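Long-range contacts in GDP-mannose-dependent alpha-(1-6)-phosphatidylinositol monomannoside mannosyltransferase (Corynebacterium glutamicum, PDB 3OKC), which belongs to the GT-B glycosyltransferases, enzymes built from two Rossmann-like domains that face each other across a cleft: residues I114-G119 with V143-S148; L168-D173 with L292-L297; P209-D214 with F276-R281; L287-L292 with G309-A314. One frame throughout, in Å; residues are numbered along the deposited sequence.

Contact 1 (I114-G119 with V143-S148); sequences IASTHG and VLTYIS
Thr117 reaches Thr145 with both its backbone and its side chain. Its CB lies 3.5 Å from Thr145 O. With chi1 at 61° the hydroxyl falls between the backbone N and the carbonyl carbon. This brings OG1 to 2.6 Å from Thr145 O, where it donates in the carbonyl plane, onto a lone pair. The other branch turns elsewhere: Thr117 CG2 touches Leu144 CD1 at 3.6 Å, the two side chains crossing at about a right angle. Thr117 N also donates to Thr145 O, 3.0 Å away and above the carbonyl plane. One oxygen thus takes two bonds from a single residue. Thr117 follows directly on strand 112-116, and Thr145 lies near the end of strand 143-146; the two strands are neighbours in the parallel sheet of the Rossmann-like N-terminal domain. Further back, Ala115 N donates to Val143 O and Thr145 N to Ala115 O, the alternating pattern of parallel strands. On one face of the sheet, Ile114 CG2 rests against Thr145 CG2 at 3.8 Å. On the same face Ser116 OG and Thr145 OG1 are hydrogen-bonded at 2.7 Å, and Ser116 OG is also bonded to Trp91. Ala115 and Leu144 lie on the other face. Past the strands, one water joins Thr117 OG1 and His118 O to Ile147 N. A second water bridges Thr117 O and Thr145 OG1. Ile147 CG2 packs on Thr117 O at 3.7 Å.

Contact 2 (L168-D173 with L292-L297); sequences LPSGVD and LGIVYL. With GDP (guanosine-5'-diphosphate), chain B.
The Pro169 ring meets Leu292 through one corner, CB, which lies 3.7 Å from Leu292 CD2. The one aromatic ring, that of Tyr296, stays on its own side of the contact. Leu292 O lies at the edge of this ring, in its plane, and Tyr296 OH is hydrogen-bonded to Met278 O. No hydrogen bond joins the two segments; the rest is side-chain packing. Ser170 OG and CB both meet Ile294 CD1, each at 3.8 Å. Val172 CG1 and Leu297 CB approach to 4.2 Å, and their side chains cross obliquely. Trp363 touches both Pro169 and Leu297. Ile294 also faces the ligand: its backbone N makes a weak hydrogen bond of 3.4 Å to GDP O1A. Glu298, one turn further along, binds GDP too. The linker after strand 164-167 therefore packs against the first turn of helix 294-301. A helix start directed at the nucleotide phosphate, with the second glutamate of an EX7E motif behind it, is characteristic of retaining GT-B glycosyltransferases.

Contact 3 (P209-D214 with F276-R281); sequences PRKGQD and FAMPAR. With GDP (guanosine-5'-diphosphate), chain B.
Arg281 and Asp214 form the salt bridge of this contact. The guanidinium comes end-on: NH1 donates to Asp214 OD1 at 2.8 Å and NH2 to Asp214 OD2 at 2.7 Å. Both oxygens are met on their syn sides. The two flat groups are nearly coplanar, 26° apart. Pro209 O lies over one face of the guanidinium, and Tyr240 gives Asp214 OD2 a further hydrogen bond. Among backbone bonds, Arg281 N donates to Arg210 O at 3.0 Å. Ala280 CA makes a CA-H...O contact with the same oxygen. Pro279 centres an inverse gamma turn, closed by Ala280 N on Met278 O. A water links Arg210 NH1 to Arg281 O. In van der Waals contact, Met278 SD lies 3.8 Å from Lys211 CD, and Pro279 CG lies 3.4 Å from Gly212 O. The Lys211 chain bends at chi2 (-72°) and is extended beyond it. Its NZ donates to GDP O3B at 2.9 Å and weakly to O3A, and has a second partner in Glu290, a salt bridge. Arg210 NH2 comes to 3.6 Å from O3B. Such a basic pair near the diphosphate is a familiar feature of this family. The salt bridge and the one backbone bond tie the start of helix 213-226 and the loop before it to the residues just after strand 275-278. The two basic side chains probably offset the negative charge of the terminal phosphate.

Contact 4 (L287-L292 with G309-A314); sequences LDVEGL and GTSGGA
The loop leading into helix 294-301 carries Glu290, the first glutamate of the EX7E motif, and it meets a type II' turn running from Ser311 to Ala314. Gly313 N donates to Glu290 O at 2.8 Å, nearly straight on to the carbonyl. Three CA-H...O contacts run beside this bond. Gly312 CA lies 3.3 Å from Glu290 O, Gly313 CA lies 3.4 Å from Gly291 O, and Ala314 CA lies 3.3 Å from Leu292 O. The two glycines have no side chain to hold the backbones apart, and the CA atoms of Leu292 and Gly313 come to 4.4 Å. Within the turn, Ala314 N bonds back to Ser311 O. Ser311 OG sits 3.2 Å from Glu290 N, and its hydroxyl is hydrogen-bonded to Thr282. The Glu290 side chain starts with CG opposite the backbone N, chi1 -172°. CG then touches Ala314 CB at 4.0 Å, and the chain bends at chi2, leading the carboxylate away from the turn. There OE1 forms a salt bridge with Lys211, and the side chain comes to about 4 Å from the bound GDP. Gly291 O accepts a hydrogen bond from Ser148 of the N-terminal domain. The loop is thus gripped through its main-chain carbonyls, while the Glu290 carboxylate is directed into the nucleotide site.

In the fold
From the N terminus, contact 1 closes first, a loop of 23 residues that is mostly helix, and joins adjacent strands of the N-terminal sheet. Contact 2 opens after helix 149-159 and strand 164-167. It closes 118 residues later at helix 294-301, so it ties the two GT-B domains together. Contact 3 is nested inside that long loop and binds the start of helix 213-226 to the end of strand 275-278 and the loop that follows. Contact 4 follows in series. It crosses contact 2, sharing Leu292, and joins the loops after strands 275-278 and 306-309. Contacts 2 and 3 both touch GDP. Contact 1 adjoins contact 2 within the N-terminal domain and reaches across to Gly291 and Leu292 of contact 4.

Contact 1 (I114-G119 with V143-S148)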
loop_
_atom_site.group_PDB
_atom_site.type_symbol
_atom_site.label_atom_id
_atom_site.label_comp_id
_atom_site.label_asym_id
_atom_site.label_seq_id
_atom_site.Cartn_x
_atom_site.Cartn_y
_atom_site.Cartn_z
ATOM N N ILE A 114 11.859 17.022 1.867
ATOM C CA ILE A 114 11.540 15.604 2.031
ATOM C C ILE A 114 11.087 15.057 0.675
ATOM O O ILE A 114 10.398 15.748 -0.079
ATOM C CB ILE A 114 10.409 15.363 3.092
ATOM C CG1 ILE A 114 10.672 16.122 4.398
ATOM C CG2 ILE A 114 10.212 13.868 3.383
ATOM C CD1 ILE A 114 9.917 17.430 4.518
ATOM N N ALA A 115 11.497 13.834 0.359
ATOM C CA ALA A 115 11.002 13.135 -0.826
ATOM C C ALA A 115 10.597 11.707 -0.462
ATOM O O ALA A 115 11.328 11.008 0.255
ATOM C CB ALA A 115 12.047 13.141 -1.939
ATOM N N SER A 116 9.427 11.287 -0.941
ATOM C CA SER A 116 8.935 9.936 -0.674
ATOM C C SER A 116 9.114 8.989 -1.858
ATOM O O SER A 116 8.735 9.304 -2.984
ATOM C CB SER A 116 7.474 9.958 -0.219
ATOM O OG SER A 116 7.346 10.534 1.076
ATOM N N THR A 117 9.714 7.834 -1.589
ATOM C CA THR A 117 9.811 6.768 -2.577
ATOM C C THR A 117 8.702 5.756 -2.349
ATOM O O THR A 117 8.133 5.670 -1.256
ATOM C CB THR A 117 11.154 6.021 -2.504
ATOM O OG1 THR A 117 11.296 5.425 -1.211
ATOM C CG2 THR A 117 12.326 6.958 -2.799
ATOM N N HIS A 118 8.397 4.996 -3.396
ATOM C CA HIS A 118 7.422 3.921 -3.319
ATOM C C HIS A 118 8.021 2.694 -4.007
ATOM O O HIS A 118 9.058 2.187 -3.564
ATOM C CB HIS A 118 6.087 4.369 -3.928
ATOM C CG HIS A 118 5.609 5.685 -3.398
ATOM N ND1 HIS A 118 4.752 5.789 -2.324
ATOM C CD2 HIS A 118 5.912 6.955 -3.761
ATOM C CE1 HIS A 118 4.531 7.064 -2.060
ATOM N NE2 HIS A 118 5.225 7.793 -2.916
ATOM N N GLY A 119 7.403 2.237 -5.092
ATOM C CA GLY A 119 7.895 1.065 -5.813
ATOM C C GLY A 119 8.848 1.365 -6.959
ATOM O O GLY A 119 9.789 0.609 -7.198
ATOM N N VAL A 143 15.568 14.482 3.717
ATOM C CA VAL A 143 14.892 13.282 4.214
ATOM C C VAL A 143 14.331 12.466 3.048
ATOM O O VAL A 143 13.551 12.975 2.239
ATOM C CB VAL A 143 13.748 13.619 5.225
ATOM C CG1 VAL A 143 13.079 12.346 5.737
ATOM C CG2 VAL A 143 14.267 14.446 6.402
ATOM N N LEU A 144 14.744 11.204 2.967
ATOM C CA LEU A 144 14.245 10.275 1.957
ATOM C C LEU A 144 13.432 9.195 2.673
ATOM O O LEU A 144 13.977 8.432 3.477
ATOM C CB LEU A 144 15.421 9.670 1.174
ATOM C CG LEU A 144 15.308 9.019 -0.218
ATOM C CD1 LEU A 144 14.756 7.588 -0.150
ATOM C CD2 LEU A 144 14.526 9.876 -1.225
ATOM N N THR A 145 12.129 9.155 2.410
ATOM C CA THR A 145 11.263 8.146 3.016
ATOM C C THR A 145 11.118 6.899 2.126
ATOM O O THR A 145 11.217 6.981 0.897
ATOM C CB THR A 145 9.860 8.704 3.440
ATOM O OG1 THR A 145 8.977 8.748 2.314
ATOM C CG2 THR A 145 9.966 10.097 4.072
ATOM N N TYR A 146 10.901 5.750 2.762
ATOM C CA TYR A 146 10.777 4.477 2.062
ATOM C C TYR A 146 9.668 3.639 2.689
ATOM O O TYR A 146 9.393 3.763 3.886
ATOM C CB TYR A 146 12.109 3.715 2.073
ATOM C CG TYR A 146 12.635 3.390 3.455
ATOM C CD1 TYR A 146 12.298 2.191 4.094
ATOM C CD2 TYR A 146 13.477 4.279 4.125
ATOM C CE1 TYR A 146 12.784 1.887 5.363
ATOM C CE2 TYR A 146 13.965 3.989 5.393
ATOM C CZ TYR A 146 13.615 2.794 6.008
ATOM O OH TYR A 146 14.109 2.510 7.265
ATOM N N ILE A 147 9.037 2.790 1.876
ATOM C CA ILE A 147 7.894 1.991 2.333
ATOM C C ILE A 147 8.295 0.706 3.075
ATOM O O ILE A 147 7.579 0.268 3.979
ATOM C CB ILE A 147 6.860 1.690 1.192
ATOM C CG1 ILE A 147 7.439 0.724 0.151
ATOM C CG2 ILE A 147 6.354 3.000 0.557
ATOM C CD1 ILE A 147 6.414 0.144 -0.810
ATOM N N SER A 148 9.434 0.116 2.702
ATOM C CA SER A 148 9.926 -1.094 3.376
ATOM C C SER A 148 11.452 -1.187 3.422
ATOM O O SER A 148 12.141 -0.557 2.627
ATOM C CB SER A 148 9.344 -2.351 2.720
ATOM O OG SER A 148 9.780 -2.480 1.376
HETATM O O HOH W 1 7.921 6.518 1.470
HETATM O O HOH W 2 10.013 2.798 -1.117
#

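Contact 2 (L168-D173 with L292-L297)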
loop_
_atom_site.group_PDB
_atom_site.type_symbol
_atom_site.label_atom_id
_atom_site.label_comp_id
_atom_site.label_asym_id
_atom_site.label_seq_id
_atom_site.Cartn_x
_atom_site.Cartn_y
_atom_site.Cartn_z
ATOM N N LEU A 168 8.500 5.285 6.129
ATOM C CA LEU A 168 7.153 5.863 6.074
ATOM C C LEU A 168 6.222 5.118 5.105
ATOM O O LEU A 168 5.882 5.636 4.032
ATOM C CB LEU A 168 7.213 7.368 5.755
ATOM C CG LEU A 168 5.986 8.230 6.079
ATOM C CD1 LEU A 168 5.803 8.408 7.588
ATOM C CD2 LEU A 168 6.068 9.580 5.382
ATOM N N PRO A 169 5.806 3.895 5.481
ATOM C CA PRO A 169 4.849 3.164 4.665
ATOM C C PRO A 169 3.437 3.680 4.896
ATOM O O PRO A 169 3.192 4.429 5.845
ATOM C CB PRO A 169 4.962 1.739 5.200
ATOM C CG PRO A 169 5.322 1.911 6.629
ATOM C CD PRO A 169 6.206 3.125 6.676
ATOM N N SER A 170 2.521 3.280 4.027
ATOM C CA SER A 170 1.111 3.563 4.214
ATOM C C SER A 170 0.619 2.922 5.512
ATOM O O SER A 170 1.087 1.852 5.900
ATOM C CB SER A 170 0.313 3.018 3.028
ATOM O OG SER A 170 -1.058 3.350 3.146
ATOM N N GLY A 171 -0.315 3.587 6.182
ATOM C CA GLY A 171 -1.025 2.983 7.304
ATOM C C GLY A 171 -2.298 2.281 6.854
ATOM O O GLY A 171 -2.532 2.099 5.653
ATOM N N VAL A 172 -3.117 1.884 7.821
ATOM C CA VAL A 172 -4.407 1.264 7.544
ATOM C C VAL A 172 -5.479 1.836 8.482
ATOM O O VAL A 172 -5.232 2.025 9.676
ATOM C CB VAL A 172 -4.326 -0.306 7.579
ATOM C CG1 VAL A 172 -3.992 -0.832 8.985
ATOM C CG2 VAL A 172 -5.604 -0.941 7.039
ATOM N N ASP A 173 -6.650 2.142 7.925
ATOM C CA ASP A 173 -7.780 2.659 8.705
ATOM C C ASP A 173 -8.396 1.553 9.560
ATOM O O ASP A 173 -9.095 0.665 9.050
ATOM C CB ASP A 173 -8.838 3.295 7.790
ATOM C CG ASP A 173 -9.914 4.064 8.562
ATOM O OD1 ASP A 173 -10.045 3.894 9.795
ATOM O OD2 ASP A 173 -10.647 4.850 7.921
ATOM N N LEU A 292 5.329 -3.633 -0.378
ATOM C CA LEU A 292 4.896 -3.814 1.001
ATOM C C LEU A 292 3.738 -4.817 1.055
ATOM O O LEU A 292 3.920 -5.963 1.478
ATOM C CB LEU A 292 4.503 -2.468 1.627
ATOM C CG LEU A 292 4.095 -2.441 3.106
ATOM C CD1 LEU A 292 5.304 -2.637 4.022
ATOM C CD2 LEU A 292 3.351 -1.153 3.440
ATOM N N GLY A 293 2.559 -4.386 0.614
ATOM C CA GLY A 293 1.369 -5.233 0.616
ATOM C C GLY A 293 0.344 -4.764 1.628
ATOM O O GLY A 293 0.222 -5.341 2.711
ATOM N N ILE A 294 -0.390 -3.712 1.268
ATOM C CA ILE A 294 -1.408 -3.132 2.149
ATOM C C ILE A 294 -2.521 -4.130 2.502
ATOM O O ILE A 294 -3.069 -4.071 3.605
ATOM C CB ILE A 294 -1.984 -1.794 1.588
ATOM C CG1 ILE A 294 -0.859 -0.760 1.425
ATOM C CG2 ILE A 294 -3.051 -1.217 2.524
ATOM C CD1 ILE A 294 -1.259 0.510 0.674
ATOM N N VAL A 295 -2.822 -5.058 1.588
ATOM C CA VAL A 295 -3.853 -6.076 1.822
ATOM C C VAL A 295 -3.597 -6.918 3.081
ATOM O O VAL A 295 -4.538 -7.308 3.769
ATOM C CB VAL A 295 -4.108 -7.002 0.583
ATOM C CG1 VAL A 295 -4.833 -6.251 -0.518
ATOM C CG2 VAL A 295 -2.820 -7.645 0.068
ATOM N N TYR A 296 -2.323 -7.177 3.374
ATOM C CA TYR A 296 -1.913 -7.902 4.577
ATOM C C TYR A 296 -2.275 -7.152 5.854
ATOM O O TYR A 296 -2.662 -7.761 6.856
ATOM C CB TYR A 296 -0.407 -8.142 4.569
ATOM C CG TYR A 296 0.105 -8.979 3.421
ATOM C CD1 TYR A 296 -0.379 -10.269 3.198
ATOM C CD2 TYR A 296 1.099 -8.490 2.573
ATOM C CE1 TYR A 296 0.095 -11.040 2.143
ATOM C CE2 TYR A 296 1.587 -9.256 1.522
ATOM C CZ TYR A 296 1.082 -10.532 1.317
ATOM O OH TYR A 296 1.569 -11.293 0.285
ATOM N N LEU A 297 -2.135 -5.832 5.803
ATOM C CA LEU A 297 -2.458 -4.962 6.925
ATOM C C LEU A 297 -3.969 -4.845 7.116
ATOM O O LEU A 297 -4.449 -4.715 8.240
ATOM C CB LEU A 297 -1.854 -3.570 6.704
ATOM C CG LEU A 297 -0.367 -3.411 6.364
ATOM C CD1 LEU A 297 -0.054 -1.933 6.199
ATOM C CD2 LEU A 297 0.544 -4.051 7.407
HETATM P PB GDP B . -0.647 -3.020 -4.918
HETATM O O1B GDP B . -1.849 -2.586 -5.618
HETATM O O2B GDP B . 0.067 -2.035 -4.643
HETATM O O3B GDP B . 0.001 -3.765 -5.684
HETATM O O3A GDP B . -0.997 -3.758 -3.714
HETATM P PA GDP B . -1.532 -3.209 -2.470
HETATM O O1A GDP B . -0.669 -2.502 -1.900
HETATM O O2A GDP B . -1.823 -4.164 -1.703
HETATM O "O5'" GDP B . -2.716 -2.399 -2.711
HETATM C "C5'" GDP B . -3.939 -2.981 -3.168
HETATM C "C4'" GDP B . -5.133 -2.118 -2.771
HETATM O "O4'" GDP B . -6.218 -2.321 -3.695
HETATM C "C3'" GDP B . -5.631 -2.501 -1.383
HETATM O "O3'" GDP B . -5.878 -1.323 -0.609
HETATM C "C2'" GDP B . -6.930 -3.241 -1.631
HETATM O "O2'" GDP B . -7.877 -2.987 -0.589
HETATM C "C1'" GDP B . -7.401 -2.712 -2.982
HETATM N N9 GDP B . -8.211 -3.736 -3.699
HETATM C C8 GDP B . -7.780 -4.885 -4.253
HETATM N N7 GDP B . -8.836 -5.537 -4.800
HETATM C C5 GDP B . -9.938 -4.785 -4.581
HETATM C C6 GDP B . -11.287 -4.931 -4.901
HETATM O O6 GDP B . -11.684 -5.940 -5.524
HETATM N N1 GDP B . -12.171 -3.974 -4.532
HETATM C C2 GDP B . -11.758 -2.872 -3.856
HETATM N N2 GDP B . -12.653 -1.922 -3.492
HETATM N N3 GDP B . -10.453 -2.712 -3.533
HETATM C C4 GDP B . -9.535 -3.652 -3.885
#

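Contact 3 (P209-D214 with F276-R281)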
loop_
_atom_site.group_PDB
_atom_site.type_symbol
_atom_site.label_atom_id
_atom_site.label_comp_id
_atom_site.label_asym_id
_atom_site.label_seq_id
_atom_site.Cartn_x
_atom_site.Cartn_y
_atom_site.Cartn_z
ATOM N N PRO A 209 0.017 -12.380 -12.282
ATOM C CA PRO A 209 0.772 -13.569 -11.856
ATOM C C PRO A 209 1.472 -13.486 -10.491
ATOM O O PRO A 209 1.431 -14.458 -9.737
ATOM C CB PRO A 209 1.798 -13.750 -12.977
ATOM C CG PRO A 209 1.132 -13.185 -14.179
ATOM C CD PRO A 209 0.302 -12.032 -13.689
ATOM N N ARG A 210 2.085 -12.345 -10.171
ATOM C CA ARG A 210 2.953 -12.233 -8.989
ATOM C C ARG A 210 2.231 -12.271 -7.641
ATOM O O ARG A 210 2.854 -12.536 -6.610
ATOM C CB ARG A 210 3.847 -10.990 -9.082
ATOM C CG ARG A 210 3.114 -9.655 -8.986
ATOM C CD ARG A 210 4.100 -8.490 -9.021
ATOM N NE ARG A 210 3.487 -7.244 -8.566
ATOM C CZ ARG A 210 3.359 -6.893 -7.288
ATOM N NH1 ARG A 210 3.801 -7.691 -6.324
ATOM N NH2 ARG A 210 2.780 -5.742 -6.972
ATOM N N LYS A 211 0.927 -12.002 -7.652
ATOM C CA LYS A 211 0.113 -12.019 -6.443
ATOM C C LYS A 211 -0.140 -13.444 -5.943
ATOM O O LYS A 211 -0.511 -13.646 -4.790
ATOM C CB LYS A 211 -1.212 -11.280 -6.673
ATOM C CG LYS A 211 -1.061 -9.815 -7.050
ATOM C CD LYS A 211 -0.607 -8.957 -5.878
ATOM C CE LYS A 211 -0.490 -7.493 -6.284
ATOM N NZ LYS A 211 -0.170 -6.614 -5.120
ATOM N N GLY A 212 0.045 -14.425 -6.820
ATOM C CA GLY A 212 0.016 -15.823 -6.423
ATOM C C GLY A 212 -1.345 -16.466 -6.255
ATOM O O GLY A 212 -1.472 -17.450 -5.522
ATOM N N GLN A 213 -2.361 -15.929 -6.933
ATOM C CA GLN A 213 -3.667 -16.596 -7.023
ATOM C C GLN A 213 -3.513 -17.920 -7.758
ATOM O O GLN A 213 -4.242 -18.872 -7.479
ATOM C CB GLN A 213 -4.704 -15.738 -7.749
ATOM C CG GLN A 213 -5.067 -14.438 -7.056
ATOM C CD GLN A 213 -4.308 -13.239 -7.590
ATOM O OE1 GLN A 213 -3.450 -13.360 -8.471
ATOM N NE2 GLN A 213 -4.626 -12.063 -7.055
ATOM N N ASP A 214 -2.560 -17.975 -8.692
ATOM C CA ASP A 214 -2.243 -19.218 -9.393
ATOM C C ASP A 214 -1.723 -20.292 -8.436
ATOM O O ASP A 214 -2.130 -21.449 -8.529
ATOM C CB ASP A 214 -1.293 -18.992 -10.584
ATOM C CG ASP A 214 -0.067 -18.144 -10.239
ATOM O OD1 ASP A 214 0.272 -17.978 -9.049
ATOM O OD2 ASP A 214 0.578 -17.646 -11.191
ATOM N N PHE A 276 -6.833 -15.186 5.283
ATOM C CA PHE A 276 -6.465 -14.364 4.130
ATOM C C PHE A 276 -5.130 -14.863 3.602
ATOM O O PHE A 276 -4.143 -14.893 4.336
ATOM C CB PHE A 276 -6.363 -12.874 4.495
ATOM C CG PHE A 276 -5.833 -12.013 3.369
ATOM C CD1 PHE A 276 -4.458 -11.806 3.215
ATOM C CD2 PHE A 276 -6.707 -11.440 2.439
ATOM C CE1 PHE A 276 -3.967 -11.035 2.163
ATOM C CE2 PHE A 276 -6.226 -10.658 1.385
ATOM C CZ PHE A 276 -4.857 -10.461 1.241
ATOM N N ALA A 277 -5.097 -15.253 2.332
ATOM C CA ALA A 277 -3.859 -15.740 1.708
ATOM C C ALA A 277 -3.520 -14.974 0.430
ATOM O O ALA A 277 -4.388 -14.735 -0.412
ATOM C CB ALA A 277 -3.952 -17.232 1.428
ATOM N N MET A 278 -2.255 -14.583 0.305
ATOM C CA MET A 278 -1.735 -13.968 -0.916
ATOM C C MET A 278 -0.240 -14.282 -0.970
ATOM O O MET A 278 0.585 -13.491 -0.494
ATOM C CB MET A 278 -2.012 -12.455 -0.946
ATOM C CG MET A 278 -1.944 -11.800 -2.334
ATOM S SD MET A 278 -0.334 -11.105 -2.782
ATOM C CE MET A 278 -0.326 -9.574 -1.852
ATOM N N PRO A 279 0.115 -15.457 -1.536
ATOM C CA PRO A 279 1.505 -15.908 -1.515
ATOM C C PRO A 279 2.304 -15.272 -2.655
ATOM O O PRO A 279 2.588 -15.922 -3.663
ATOM C CB PRO A 279 1.380 -17.428 -1.670
ATOM C CG PRO A 279 0.134 -17.622 -2.476
ATOM C CD PRO A 279 -0.757 -16.410 -2.251
ATOM N N ALA A 280 2.638 -13.997 -2.476
ATOM C CA ALA A 280 3.334 -13.196 -3.482
ATOM C C ALA A 280 4.742 -13.706 -3.772
ATOM O O ALA A 280 5.501 -14.004 -2.849
ATOM C CB ALA A 280 3.381 -11.732 -3.051
ATOM N N ARG A 281 5.072 -13.811 -5.058
ATOM C CA ARG A 281 6.415 -14.178 -5.499
ATOM C C ARG A 281 7.041 -13.043 -6.307
ATOM O O ARG A 281 6.333 -12.189 -6.849
ATOM C CB ARG A 281 6.392 -15.478 -6.319
ATOM C CG ARG A 281 5.672 -15.391 -7.662
ATOM C CD ARG A 281 5.732 -16.717 -8.408
ATOM N NE ARG A 281 5.029 -16.672 -9.693
ATOM C CZ ARG A 281 3.722 -16.880 -9.852
ATOM N NH1 ARG A 281 2.944 -17.146 -8.804
ATOM N NH2 ARG A 281 3.186 -16.819 -11.063
HETATM P PB GDP B . -0.647 -3.020 -4.918
HETATM O O1B GDP B . -1.849 -2.586 -5.618
HETATM O O2B GDP B . 0.067 -2.035 -4.643
HETATM O O3B GDP B . 0.001 -3.765 -5.684
HETATM O O3A GDP B . -0.997 -3.758 -3.714
HETATM P PA GDP B . -1.532 -3.209 -2.470
HETATM O O1A GDP B . -0.669 -2.502 -1.900
HETATM O O2A GDP B . -1.823 -4.164 -1.703
HETATM O "O5'" GDP B . -2.716 -2.399 -2.711
HETATM C "C5'" GDP B . -3.939 -2.981 -3.168
HETATM C "C4'" GDP B . -5.133 -2.118 -2.771
HETATM O "O4'" GDP B . -6.218 -2.321 -3.695
HETATM C "C3'" GDP B . -5.631 -2.501 -1.383
HETATM O "O3'" GDP B . -5.878 -1.323 -0.609
HETATM C "C2'" GDP B . -6.930 -3.241 -1.631
HETATM O "O2'" GDP B . -7.877 -2.987 -0.589
HETATM C "C1'" GDP B . -7.401 -2.712 -2.982
HETATM N N9 GDP B . -8.211 -3.736 -3.699
HETATM C C8 GDP B . -7.780 -4.885 -4.253
HETATM N N7 GDP B . -8.836 -5.537 -4.800
HETATM C C5 GDP B . -9.938 -4.785 -4.581
HETATM C C6 GDP B . -11.287 -4.931 -4.901
HETATM O O6 GDP B . -11.684 -5.940 -5.524
HETATM N N1 GDP B . -12.171 -3.974 -4.532
HETATM C C2 GDP B . -11.758 -2.872 -3.856
HETATM N N2 GDP B . -12.653 -1.922 -3.492
HETATM N N3 GDP B . -10.453 -2.712 -3.533
HETATM C C4 GDP B . -9.535 -3.652 -3.885
HETATM O O HOH W 3 5.210 -10.059 -5.956
#

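Contact 4 (L287-L292 with G309-A314)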
loop_
_atom_site.group_PDB
_atom_site.type_symbol
_atom_site.label_atom_id
_atom_site.label_comp_id
_atom_site.label_asym_id
_atom_site.label_seq_id
_atom_site.Cartn_x
_atom_site.Cartn_y
_atom_site.Cartn_z
ATOM N N LEU A 287 12.152 -7.335 -10.807
ATOM C CA LEU A 287 11.527 -6.015 -10.931
ATOM C C LEU A 287 10.050 -6.027 -10.540
ATOM O O LEU A 287 9.541 -5.036 -10.010
ATOM C CB LEU A 287 11.713 -5.461 -12.350
ATOM C CG LEU A 287 12.895 -4.537 -12.713
ATOM C CD1 LEU A 287 14.141 -4.716 -11.845
ATOM C CD2 LEU A 287 13.250 -4.692 -14.192
ATOM N N ASP A 288 9.368 -7.144 -10.806
ATOM C CA ASP A 288 7.979 -7.337 -10.377
ATOM C C ASP A 288 7.953 -7.908 -8.957
ATOM O O ASP A 288 7.935 -9.129 -8.754
ATOM C CB ASP A 288 7.213 -8.257 -11.342
ATOM C CG ASP A 288 7.293 -7.802 -12.798
ATOM O OD1 ASP A 288 7.794 -6.687 -13.079
ATOM O OD2 ASP A 288 6.848 -8.577 -13.674
ATOM N N VAL A 289 7.955 -7.002 -7.983
ATOM C CA VAL A 289 8.059 -7.342 -6.567
ATOM C C VAL A 289 6.917 -6.737 -5.764
ATOM O O VAL A 289 6.360 -5.708 -6.145
ATOM C CB VAL A 289 9.394 -6.826 -5.951
ATOM C CG1 VAL A 289 10.547 -7.692 -6.358
ATOM C CG2 VAL A 289 9.658 -5.368 -6.336
ATOM N N GLU A 290 6.582 -7.374 -4.647
ATOM C CA GLU A 290 5.682 -6.783 -3.663
ATOM C C GLU A 290 6.464 -5.803 -2.792
ATOM O O GLU A 290 7.309 -6.215 -2.001
ATOM C CB GLU A 290 5.032 -7.875 -2.805
ATOM C CG GLU A 290 3.928 -7.386 -1.886
ATOM C CD GLU A 290 2.771 -6.770 -2.639
ATOM O OE1 GLU A 290 2.078 -7.501 -3.376
ATOM O OE2 GLU A 290 2.558 -5.548 -2.494
ATOM N N GLY A 291 6.188 -4.509 -2.955
ATOM C CA GLY A 291 6.885 -3.457 -2.210
ATOM C C GLY A 291 6.608 -3.498 -0.719
ATOM O O GLY A 291 7.529 -3.402 0.105
ATOM N N LEU A 292 5.329 -3.633 -0.378
ATOM C CA LEU A 292 4.896 -3.814 1.001
ATOM C C LEU A 292 3.738 -4.817 1.055
ATOM O O LEU A 292 3.920 -5.963 1.478
ATOM C CB LEU A 292 4.503 -2.468 1.627
ATOM C CG LEU A 292 4.095 -2.441 3.106
ATOM C CD1 LEU A 292 5.304 -2.637 4.022
ATOM C CD2 LEU A 292 3.351 -1.153 3.440
ATOM N N GLY A 309 3.503 -14.056 1.125
ATOM C CA GLY A 309 4.597 -14.593 0.318
ATOM C C GLY A 309 5.956 -14.053 0.723
ATOM O O GLY A 309 6.059 -13.160 1.561
ATOM N N THR A 310 7.003 -14.606 0.113
ATOM C CA THR A 310 8.395 -14.220 0.378
ATOM C C THR A 310 8.863 -12.993 -0.419
ATOM O O THR A 310 9.981 -12.512 -0.211
ATOM C CB THR A 310 9.363 -15.384 0.065
ATOM O OG1 THR A 310 9.182 -15.798 -1.297
ATOM C CG2 THR A 310 9.124 -16.575 0.998
ATOM N N SER A 311 8.016 -12.499 -1.323
ATOM C CA SER A 311 8.367 -11.395 -2.222
ATOM C C SER A 311 8.551 -10.045 -1.531
ATOM O O SER A 311 7.681 -9.600 -0.779
ATOM C CB SER A 311 7.302 -11.231 -3.307
ATOM O OG SER A 311 7.737 -10.316 -4.301
ATOM N N GLY A 312 9.686 -9.404 -1.809
ATOM C CA GLY A 312 9.947 -8.024 -1.409
ATOM C C GLY A 312 9.710 -7.694 0.050
ATOM O O GLY A 312 10.284 -8.325 0.938
ATOM N N GLY A 313 8.861 -6.696 0.290
ATOM C CA GLY A 313 8.535 -6.244 1.644
ATOM C C GLY A 313 7.339 -6.929 2.288
ATOM O O GLY A 313 6.895 -6.524 3.365
ATOM N N ALA A 314 6.826 -7.972 1.636
ATOM C CA ALA A 314 5.666 -8.735 2.127
ATOM C C ALA A 314 5.843 -9.388 3.515
ATOM O O ALA A 314 4.931 -9.300 4.336
ATOM C CB ALA A 314 5.208 -9.764 1.091
#